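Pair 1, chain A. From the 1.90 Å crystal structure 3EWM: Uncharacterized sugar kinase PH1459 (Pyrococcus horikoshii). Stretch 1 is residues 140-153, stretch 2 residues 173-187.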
# COMPACT_ATOMS: atom_id res chain seq x y z
N SER A 140 -5.15 -16.49 -6.28
CA SER A 140 -4.32 -17.18 -5.30
C SER A 140 -5.09 -18.25 -4.52
O SER A 140 -4.58 -19.35 -4.30
CB SER A 140 -3.67 -16.20 -4.33
OG SER A 140 -2.42 -15.78 -4.86
N ARG A 141 -6.32 -17.92 -4.13
CA ARG A 141 -7.17 -18.88 -3.45
C ARG A 141 -7.25 -20.21 -4.20
O ARG A 141 -6.91 -21.25 -3.67
CB ARG A 141 -8.56 -18.32 -3.21
CG ARG A 141 -9.53 -19.39 -2.77
CD ARG A 141 -10.64 -18.76 -1.98
NE ARG A 141 -11.74 -18.35 -2.82
CZ ARG A 141 -12.27 -17.14 -2.88
NH1 ARG A 141 -11.79 -16.14 -2.15
NH2 ARG A 141 -13.30 -16.92 -3.68
N GLU A 142 -7.67 -20.17 -5.46
CA GLU A 142 -7.82 -21.39 -6.22
C GLU A 142 -6.49 -22.11 -6.42
O GLU A 142 -6.43 -23.32 -6.31
CB GLU A 142 -8.58 -21.14 -7.54
CG GLU A 142 -10.05 -21.04 -7.25
CD GLU A 142 -10.89 -20.56 -8.41
OE1 GLU A 142 -12.10 -20.37 -8.15
OE2 GLU A 142 -10.36 -20.36 -9.54
N THR A 143 -5.44 -21.33 -6.67
CA THR A 143 -4.12 -21.84 -6.90
C THR A 143 -3.62 -22.58 -5.66
O THR A 143 -3.18 -23.73 -5.76
CB THR A 143 -3.14 -20.72 -7.30
OG1 THR A 143 -3.54 -20.17 -8.57
CG2 THR A 143 -1.71 -21.25 -7.38
N VAL A 144 -3.71 -21.92 -4.50
CA VAL A 144 -3.25 -22.52 -3.26
C VAL A 144 -4.07 -23.77 -2.96
O VAL A 144 -3.50 -24.78 -2.57
CB VAL A 144 -3.25 -21.52 -2.08
CG1 VAL A 144 -2.94 -22.19 -0.74
CG2 VAL A 144 -2.23 -20.42 -2.35
N MSE A 145 -5.38 -23.73 -3.20
CA MSE A 145 -6.22 -24.89 -2.90
C MSE A 145 -5.78 -26.08 -3.75
O MSE A 145 -5.71 -27.20 -3.27
CB MSE A 145 -7.71 -24.59 -3.08
CG MSE A 145 -8.29 -23.64 -2.03
SE MSE A 145 -7.88 -24.23 -0.20
CE MSE A 145 -8.93 -25.85 -0.20
N LYS A 146 -5.46 -25.80 -5.01
CA LYS A 146 -4.90 -26.83 -5.89
C LYS A 146 -3.56 -27.38 -5.41
O LYS A 146 -3.36 -28.58 -5.43
CB LYS A 146 -4.82 -26.32 -7.32
CG LYS A 146 -6.22 -26.22 -7.92
CD LYS A 146 -6.21 -25.86 -9.38
CE LYS A 146 -7.63 -26.01 -9.92
NZ LYS A 146 -8.55 -25.00 -9.33
N VAL A 147 -2.67 -26.52 -4.96
CA VAL A 147 -1.38 -26.98 -4.44
C VAL A 147 -1.58 -27.97 -3.29
O VAL A 147 -1.03 -29.09 -3.28
CB VAL A 147 -0.48 -25.79 -4.02
CG1 VAL A 147 0.79 -26.28 -3.35
CG2 VAL A 147 -0.13 -24.93 -5.23
N ILE A 148 -2.40 -27.56 -2.33
CA ILE A 148 -2.71 -28.37 -1.16
C ILE A 148 -3.37 -29.70 -1.55
O ILE A 148 -2.95 -30.74 -1.09
CB ILE A 148 -3.61 -27.57 -0.17
CG1 ILE A 148 -2.94 -26.23 0.20
CG2 ILE A 148 -3.95 -28.41 1.07
CD1 ILE A 148 -1.47 -26.33 0.70
N LYS A 149 -4.38 -29.65 -2.41
CA LYS A 149 -5.00 -30.88 -2.91
C LYS A 149 -3.99 -31.79 -3.61
O LYS A 149 -4.02 -33.01 -3.42
CB LYS A 149 -6.19 -30.56 -3.81
CG LYS A 149 -7.31 -29.86 -3.06
CD LYS A 149 -8.51 -29.54 -3.92
CE LYS A 149 -9.61 -28.86 -3.06
NZ LYS A 149 -10.64 -28.13 -3.82
N LYS A 150 -3.09 -31.21 -4.39
CA LYS A 150 -2.07 -31.99 -5.11
C LYS A 150 -1.16 -32.76 -4.16
O LYS A 150 -0.82 -33.92 -4.43
CB LYS A 150 -1.21 -31.06 -5.98
CG LYS A 150 -0.31 -31.81 -6.95
CD LYS A 150 1.07 -31.22 -6.96
CE LYS A 150 2.06 -31.98 -6.11
NZ LYS A 150 2.55 -33.20 -6.83
N ILE A 151 -0.75 -32.11 -3.07
CA ILE A 151 0.20 -32.72 -2.13
C ILE A 151 -0.42 -33.51 -0.98
O ILE A 151 0.30 -34.19 -0.25
CB ILE A 151 1.14 -31.70 -1.47
CG1 ILE A 151 0.33 -30.67 -0.68
CG2 ILE A 151 2.08 -31.08 -2.47
CD1 ILE A 151 1.07 -30.16 0.52
N LYS A 152 -1.73 -33.39 -0.80
CA LYS A 152 -2.45 -34.20 0.18
C LYS A 152 -2.05 -35.67 0.00
O LYS A 152 -2.09 -36.19 -1.11
CB LYS A 152 -3.97 -34.03 -0.01
CG LYS A 152 -4.81 -34.77 1.04
CD LYS A 152 -4.83 -33.99 2.34
CE LYS A 152 -4.54 -34.89 3.52
NZ LYS A 152 -4.25 -34.08 4.75
N GLY A 153 -1.63 -36.30 1.10
CA GLY A 153 -1.12 -37.67 1.06
C GLY A 153 0.39 -37.82 0.96
O GLY A 153 0.94 -38.82 1.43
N GLU A 173 -19.96 -16.55 2.68
CA GLU A 173 -20.32 -17.93 2.35
C GLU A 173 -19.18 -18.64 1.64
O GLU A 173 -18.91 -19.81 1.91
CB GLU A 173 -21.62 -17.99 1.53
CG GLU A 173 -22.84 -17.54 2.32
CD GLU A 173 -24.15 -17.74 1.58
OE1 GLU A 173 -24.14 -17.79 0.33
OE2 GLU A 173 -25.20 -17.85 2.27
N GLU A 174 -18.49 -17.94 0.76
CA GLU A 174 -17.30 -18.50 0.13
C GLU A 174 -16.22 -18.80 1.18
O GLU A 174 -15.55 -19.83 1.11
CB GLU A 174 -16.76 -17.59 -0.96
CG GLU A 174 -16.07 -18.34 -2.10
CD GLU A 174 -16.91 -19.50 -2.68
OE1 GLU A 174 -18.13 -19.59 -2.42
OE2 GLU A 174 -16.32 -20.32 -3.42
N MSE A 175 -16.09 -17.92 2.16
CA MSE A 175 -15.10 -18.05 3.23
C MSE A 175 -15.29 -19.30 4.05
O MSE A 175 -14.36 -20.04 4.30
CB MSE A 175 -15.18 -16.85 4.16
CG MSE A 175 -14.19 -16.95 5.31
SE MSE A 175 -14.60 -15.71 6.71
CE MSE A 175 -16.04 -16.70 7.56
N ILE A 176 -16.53 -19.52 4.49
CA ILE A 176 -16.87 -20.70 5.27
C ILE A 176 -16.59 -21.97 4.47
O ILE A 176 -16.12 -22.96 5.03
CB ILE A 176 -18.35 -20.63 5.72
CG1 ILE A 176 -18.50 -19.59 6.84
CG2 ILE A 176 -18.86 -22.01 6.14
CD1 ILE A 176 -17.74 -19.93 8.13
N LYS A 177 -16.87 -21.93 3.18
CA LYS A 177 -16.61 -23.08 2.30
C LYS A 177 -15.12 -23.35 2.15
O LYS A 177 -14.67 -24.49 2.28
CB LYS A 177 -17.27 -22.86 0.94
CG LYS A 177 -18.80 -22.94 1.00
CD LYS A 177 -19.44 -22.88 -0.37
CE LYS A 177 -20.91 -22.47 -0.25
NZ LYS A 177 -21.63 -22.66 -1.54
N VAL A 178 -14.35 -22.30 1.88
CA VAL A 178 -12.90 -22.49 1.66
C VAL A 178 -12.18 -22.83 2.97
O VAL A 178 -11.25 -23.62 2.95
CB VAL A 178 -12.22 -21.28 0.97
CG1 VAL A 178 -12.92 -20.94 -0.34
CG2 VAL A 178 -12.20 -20.10 1.87
N LEU A 179 -12.61 -22.23 4.08
CA LEU A 179 -12.03 -22.56 5.38
C LEU A 179 -12.31 -24.00 5.73
O LEU A 179 -11.41 -24.71 6.16
CB LEU A 179 -12.53 -21.64 6.49
CG LEU A 179 -12.09 -20.17 6.45
CD1 LEU A 179 -12.70 -19.44 7.64
CD2 LEU A 179 -10.60 -19.99 6.43
N GLU A 180 -13.54 -24.45 5.52
CA GLU A 180 -13.86 -25.84 5.79
C GLU A 180 -13.05 -26.76 4.89
O GLU A 180 -12.53 -27.75 5.36
CB GLU A 180 -15.35 -26.13 5.66
CG GLU A 180 -15.69 -27.51 6.15
CD GLU A 180 -17.16 -27.78 6.12
OE1 GLU A 180 -17.90 -27.06 5.42
OE2 GLU A 180 -17.57 -28.73 6.80
N GLU A 181 -12.95 -26.44 3.61
CA GLU A 181 -12.20 -27.31 2.70
C GLU A 181 -10.73 -27.40 3.10
O GLU A 181 -10.15 -28.47 3.07
CB GLU A 181 -12.36 -26.89 1.24
CG GLU A 181 -13.77 -27.13 0.70
CD GLU A 181 -14.02 -26.44 -0.63
OE1 GLU A 181 -15.11 -26.66 -1.21
OE2 GLU A 181 -13.13 -25.69 -1.09
N SER A 182 -10.17 -26.26 3.51
CA SER A 182 -8.78 -26.17 3.96
C SER A 182 -8.55 -26.96 5.23
O SER A 182 -7.57 -27.67 5.35
CB SER A 182 -8.39 -24.70 4.22
OG SER A 182 -8.50 -23.93 3.04
N ILE A 183 -9.46 -26.82 6.18
CA ILE A 183 -9.35 -27.53 7.44
C ILE A 183 -9.40 -29.03 7.17
O ILE A 183 -8.59 -29.79 7.70
CB ILE A 183 -10.44 -27.10 8.44
CG1 ILE A 183 -10.19 -25.65 8.92
CG2 ILE A 183 -10.45 -28.06 9.61
CD1 ILE A 183 -11.38 -24.99 9.65
N LYS A 184 -10.34 -29.44 6.32
CA LYS A 184 -10.50 -30.86 5.96
C LYS A 184 -9.28 -31.43 5.24
O LYS A 184 -9.01 -32.63 5.34
CB LYS A 184 -11.79 -31.07 5.16
CG LYS A 184 -13.03 -31.04 6.06
CD LYS A 184 -14.30 -31.25 5.27
CE LYS A 184 -15.44 -31.63 6.20
NZ LYS A 184 -16.67 -32.01 5.42
N LEU A 185 -8.52 -30.58 4.56
CA LEU A 185 -7.29 -30.99 3.89
C LEU A 185 -6.11 -31.02 4.84
O LEU A 185 -5.11 -31.66 4.56
CB LEU A 185 -6.97 -30.06 2.72
CG LEU A 185 -7.86 -30.16 1.46
CD1 LEU A 185 -7.80 -28.86 0.73
CD2 LEU A 185 -7.43 -31.33 0.57
N ALA A 186 -6.24 -30.33 5.98
CA ALA A 186 -5.10 -30.18 6.87
C ALA A 186 -4.94 -31.33 7.85
O ALA A 186 -5.90 -31.80 8.45
CB ALA A 186 -5.17 -28.84 7.62
N ASP A 187 -3.70 -31.78 8.00
CA ASP A 187 -3.31 -32.70 9.06
C ASP A 187 -3.22 -31.95 10.38
O ASP A 187 -3.60 -32.48 11.42
CB ASP A 187 -1.94 -33.27 8.74
CG ASP A 187 -1.95 -34.09 7.48
OD1 ASP A 187 -2.42 -35.25 7.55
OD2 ASP A 187 -1.50 -33.58 6.44
O HOH W 1 -11.26 -25.71 -2.61
O HOH W 2 -5.18 -35.72 6.48
O HOH W 3 -1.27 -35.06 3.57

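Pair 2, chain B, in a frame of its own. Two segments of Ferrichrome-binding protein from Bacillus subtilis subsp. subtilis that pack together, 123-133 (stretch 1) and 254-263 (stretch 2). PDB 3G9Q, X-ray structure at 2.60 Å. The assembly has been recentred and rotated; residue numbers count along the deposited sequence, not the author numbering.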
# COMPACT_ATOMS: atom_id res chain seq x y z
N LYS B 123 -7.50 -14.62 11.74
CA LYS B 123 -8.01 -15.43 10.64
C LYS B 123 -7.39 -14.97 9.31
O LYS B 123 -6.86 -15.78 8.56
CB LYS B 123 -9.54 -15.31 10.58
CG LYS B 123 -10.27 -16.47 9.90
CD LYS B 123 -9.91 -16.58 8.43
CE LYS B 123 -10.72 -17.65 7.71
NZ LYS B 123 -10.38 -17.74 6.26
N TRP B 124 -7.45 -13.66 9.05
CA TRP B 124 -6.89 -13.07 7.83
C TRP B 124 -5.35 -13.24 7.77
O TRP B 124 -4.79 -13.44 6.70
CB TRP B 124 -7.24 -11.58 7.74
CG TRP B 124 -6.71 -10.92 6.49
CD1 TRP B 124 -7.35 -10.79 5.28
CD2 TRP B 124 -5.40 -10.36 6.31
NE1 TRP B 124 -6.51 -10.18 4.37
CE2 TRP B 124 -5.31 -9.91 4.97
CE3 TRP B 124 -4.29 -10.19 7.16
CZ2 TRP B 124 -4.16 -9.30 4.46
CZ3 TRP B 124 -3.14 -9.58 6.64
CH2 TRP B 124 -3.09 -9.15 5.30
N LEU B 125 -4.69 -13.12 8.92
CA LEU B 125 -3.24 -13.28 8.98
C LEU B 125 -2.86 -14.68 8.51
O LEU B 125 -1.85 -14.87 7.82
CB LEU B 125 -2.72 -13.06 10.39
CG LEU B 125 -2.80 -11.61 10.85
CD1 LEU B 125 -2.37 -11.50 12.33
CD2 LEU B 125 -1.91 -10.75 9.96
N ALA B 126 -3.68 -15.64 8.90
CA ALA B 126 -3.49 -17.03 8.53
C ALA B 126 -3.65 -17.17 7.02
O ALA B 126 -2.88 -17.88 6.37
CB ALA B 126 -4.53 -17.91 9.26
N LYS B 127 -4.65 -16.49 6.47
CA LYS B 127 -4.92 -16.50 5.04
C LYS B 127 -3.78 -15.80 4.31
O LYS B 127 -3.32 -16.26 3.26
CB LYS B 127 -6.23 -15.76 4.75
CG LYS B 127 -6.63 -15.68 3.29
CD LYS B 127 -7.75 -14.66 3.10
CE LYS B 127 -8.93 -14.97 4.01
NZ LYS B 127 -9.91 -13.85 4.13
N TRP B 128 -3.32 -14.69 4.88
CA TRP B 128 -2.24 -13.91 4.30
C TRP B 128 -0.96 -14.70 4.20
O TRP B 128 -0.36 -14.76 3.13
CB TRP B 128 -1.99 -12.65 5.14
CG TRP B 128 -0.83 -11.80 4.68
CD1 TRP B 128 0.31 -11.53 5.38
CD2 TRP B 128 -0.70 -11.11 3.42
NE1 TRP B 128 1.14 -10.72 4.63
CE2 TRP B 128 0.54 -10.45 3.43
CE3 TRP B 128 -1.52 -10.99 2.29
CZ2 TRP B 128 0.99 -9.67 2.35
CZ3 TRP B 128 -1.08 -10.22 1.22
CH2 TRP B 128 0.16 -9.58 1.26
N ASP B 129 -0.54 -15.32 5.30
CA ASP B 129 0.70 -16.10 5.28
C ASP B 129 0.65 -17.30 4.37
O ASP B 129 1.68 -17.76 3.88
CB ASP B 129 1.07 -16.52 6.70
CG ASP B 129 1.59 -15.35 7.52
OD1 ASP B 129 1.92 -15.56 8.71
OD2 ASP B 129 1.67 -14.23 6.97
N LYS B 130 -0.56 -17.82 4.14
CA LYS B 130 -0.76 -18.95 3.25
C LYS B 130 -0.61 -18.48 1.80
O LYS B 130 -0.16 -19.23 0.92
CB LYS B 130 -2.15 -19.57 3.46
CG LYS B 130 -2.41 -20.83 2.62
CD LYS B 130 -3.74 -21.50 2.98
CE LYS B 130 -3.95 -22.75 2.14
NZ LYS B 130 -3.77 -22.42 0.69
N LYS B 131 -0.98 -17.22 1.56
CA LYS B 131 -0.85 -16.64 0.24
C LYS B 131 0.59 -16.23 -0.00
O LYS B 131 1.12 -16.42 -1.10
CB LYS B 131 -1.76 -15.42 0.07
CG LYS B 131 -3.24 -15.73 0.07
CD LYS B 131 -3.98 -14.82 -0.89
CE LYS B 131 -5.47 -15.01 -0.79
NZ LYS B 131 -5.97 -14.55 0.53
N VAL B 132 1.23 -15.66 1.01
CA VAL B 132 2.61 -15.25 0.83
C VAL B 132 3.46 -16.46 0.48
O VAL B 132 4.10 -16.50 -0.57
CB VAL B 132 3.17 -14.56 2.10
CG1 VAL B 132 4.68 -14.40 1.96
CG2 VAL B 132 2.51 -13.19 2.27
N ALA B 133 3.44 -17.46 1.36
CA ALA B 133 4.20 -18.69 1.18
C ALA B 133 4.04 -19.32 -0.20
O ALA B 133 5.01 -19.72 -0.83
CB ALA B 133 3.78 -19.70 2.24
N ASP B 254 -3.02 -1.60 3.54
CA ASP B 254 -3.97 -2.25 4.43
C ASP B 254 -4.15 -3.68 3.91
O ASP B 254 -3.77 -3.98 2.78
CB ASP B 254 -5.30 -1.50 4.41
CG ASP B 254 -5.83 -1.32 3.00
OD1 ASP B 254 -5.25 -0.49 2.26
OD2 ASP B 254 -6.80 -2.02 2.64
N PRO B 255 -4.74 -4.58 4.72
CA PRO B 255 -4.97 -5.99 4.38
C PRO B 255 -5.59 -6.26 3.00
O PRO B 255 -5.21 -7.22 2.30
CB PRO B 255 -5.86 -6.48 5.51
CG PRO B 255 -5.40 -5.66 6.68
CD PRO B 255 -5.27 -4.27 6.06
N ILE B 256 -6.56 -5.44 2.61
CA ILE B 256 -7.19 -5.61 1.31
C ILE B 256 -6.27 -5.18 0.16
O ILE B 256 -6.17 -5.87 -0.85
CB ILE B 256 -8.46 -4.77 1.18
CG1 ILE B 256 -9.43 -5.14 2.29
CG2 ILE B 256 -9.06 -4.96 -0.22
CD1 ILE B 256 -10.60 -4.18 2.46
N SER B 257 -5.63 -4.03 0.32
CA SER B 257 -4.73 -3.50 -0.70
C SER B 257 -3.52 -4.42 -0.88
O SER B 257 -3.06 -4.64 -2.01
CB SER B 257 -4.25 -2.10 -0.33
OG SER B 257 -5.28 -1.14 -0.46
N LEU B 258 -3.02 -4.93 0.24
CA LEU B 258 -1.87 -5.83 0.22
C LEU B 258 -2.23 -7.08 -0.58
O LEU B 258 -1.42 -7.56 -1.38
CB LEU B 258 -1.46 -6.21 1.65
CG LEU B 258 -0.80 -5.11 2.50
CD1 LEU B 258 -0.46 -5.65 3.89
CD2 LEU B 258 0.46 -4.61 1.80
N GLU B 259 -3.44 -7.59 -0.39
CA GLU B 259 -3.87 -8.77 -1.14
C GLU B 259 -3.91 -8.45 -2.62
O GLU B 259 -3.40 -9.22 -3.44
CB GLU B 259 -5.24 -9.25 -0.66
CG GLU B 259 -5.16 -10.26 0.49
CD GLU B 259 -6.52 -10.84 0.86
OE1 GLU B 259 -7.29 -10.18 1.61
OE2 GLU B 259 -6.81 -11.96 0.40
N GLY B 260 -4.51 -7.32 -2.98
CA GLY B 260 -4.60 -6.92 -4.37
C GLY B 260 -3.23 -6.69 -5.00
O GLY B 260 -3.00 -7.03 -6.17
N GLN B 261 -2.33 -6.09 -4.23
CA GLN B 261 -0.96 -5.81 -4.70
C GLN B 261 -0.16 -7.09 -4.89
O GLN B 261 0.60 -7.19 -5.85
CB GLN B 261 -0.22 -4.90 -3.71
CG GLN B 261 -0.89 -3.57 -3.46
CD GLN B 261 -0.15 -2.75 -2.43
OE1 GLN B 261 -0.51 -1.60 -2.16
NE2 GLN B 261 0.89 -3.32 -1.83
N LEU B 262 -0.31 -8.06 -3.99
CA LEU B 262 0.43 -9.31 -4.12
C LEU B 262 -0.05 -10.10 -5.31
O LEU B 262 0.71 -10.85 -5.88
CB LEU B 262 0.31 -10.18 -2.86
CG LEU B 262 1.04 -11.54 -2.91
CD1 LEU B 262 2.51 -11.36 -3.26
CD2 LEU B 262 0.92 -12.24 -1.57
N GLU B 263 -1.32 -9.93 -5.67
CA GLU B 263 -1.86 -10.64 -6.82
C GLU B 263 -1.22 -10.04 -8.08
O GLU B 263 -0.72 -10.75 -8.95
CB GLU B 263 -3.39 -10.49 -6.87
CG GLU B 263 -4.12 -11.40 -7.87
CD GLU B 263 -5.62 -11.05 -8.01
OE1 GLU B 263 -6.33 -11.03 -6.97
OE2 GLU B 263 -6.08 -10.80 -9.15

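Both pairs bring two helices together side by side, running the same way. The axes approach to 10.7 Å and cross at 23° in pair 1; in pair 2 the figures are 11.3 Å and 15°. Fourteen central residues superpose with an RMSD of 0.4 Å, so the backbones offer nearly the same gap, which different side chains fill.

At the first matched position that faces inward, Arg141(A) and Trp124(B) both point toward the partner helix, and both partners, Val178(A) and Pro255(B), point back. The arginine uses its aliphatic stem, with CD 3.6 Å from CG1 of Val178(A), so a charged residue can cover a branched apolar one. The tryptophan instead lays its ring against the proline: CB of Pro255(B) lies 3.7 Å from the centroid of the six-membered ring of Trp124(B), a CH-pi contact over the face. Proline suits the first turn of its helix, where its lack of an N-H costs no helical hydrogen bond.

Met145(A) and Trp128(B) come next. In both, the CA-to-CB bond points sideways and the end of the side chain comes nearer, so length matters. Flexible selenomethionine, with all three chi angles m, brings SE to 3.3 Å from OG of Ser182(A) and CE to 3.3 Å from CD1 of Leu185(A). Trp128(B) reaches across with a rigid ring, its CH2 3.8 Å from CB of Leu258(B) and 4.0 Å from CD2 of Leu262(B).

Opposite them, Ser182(A) matches Glu259(B). The small serine leaves room for the selenium and satisfies its hydroxyl within its own helix, donating from OG to O of Val178(A) at 2.8 Å. The glutamate is a knob among Trp124(B), Lys127(B), Trp128(B) and Lys131(B). OE1 of Glu259(B) accepts from NE1 of Trp124(B) at 2.9 Å, and OE2 of Glu259(B) forms a salt bridge with NZ of Lys131(B) at 2.7 Å, so its charge is well met.

Ile148(A) matches Lys131(B): the isoleucine packs CG2 3.8 Å from CB of Leu185(A), whereas the lysine is long enough to reach that carboxylate. Glu181(A) matches Leu258(B). The exposed glutamate shares a water with Lys149(A), bonded to OE2 of Glu181(A) at 2.4 Å and NZ of Lys149(A) at 2.8 Å; the buried leucine packs against Trp128(B).

Leucine occupies the last inward-facing position considered here in both pairs. Leu185(A) packs against Met145(A) and Ile148(A), while CD2 of Leu262(B) lies 4.3 Å from CG2 of Val132(B), the match of Lys149(A). A branched apolar end fits both settings.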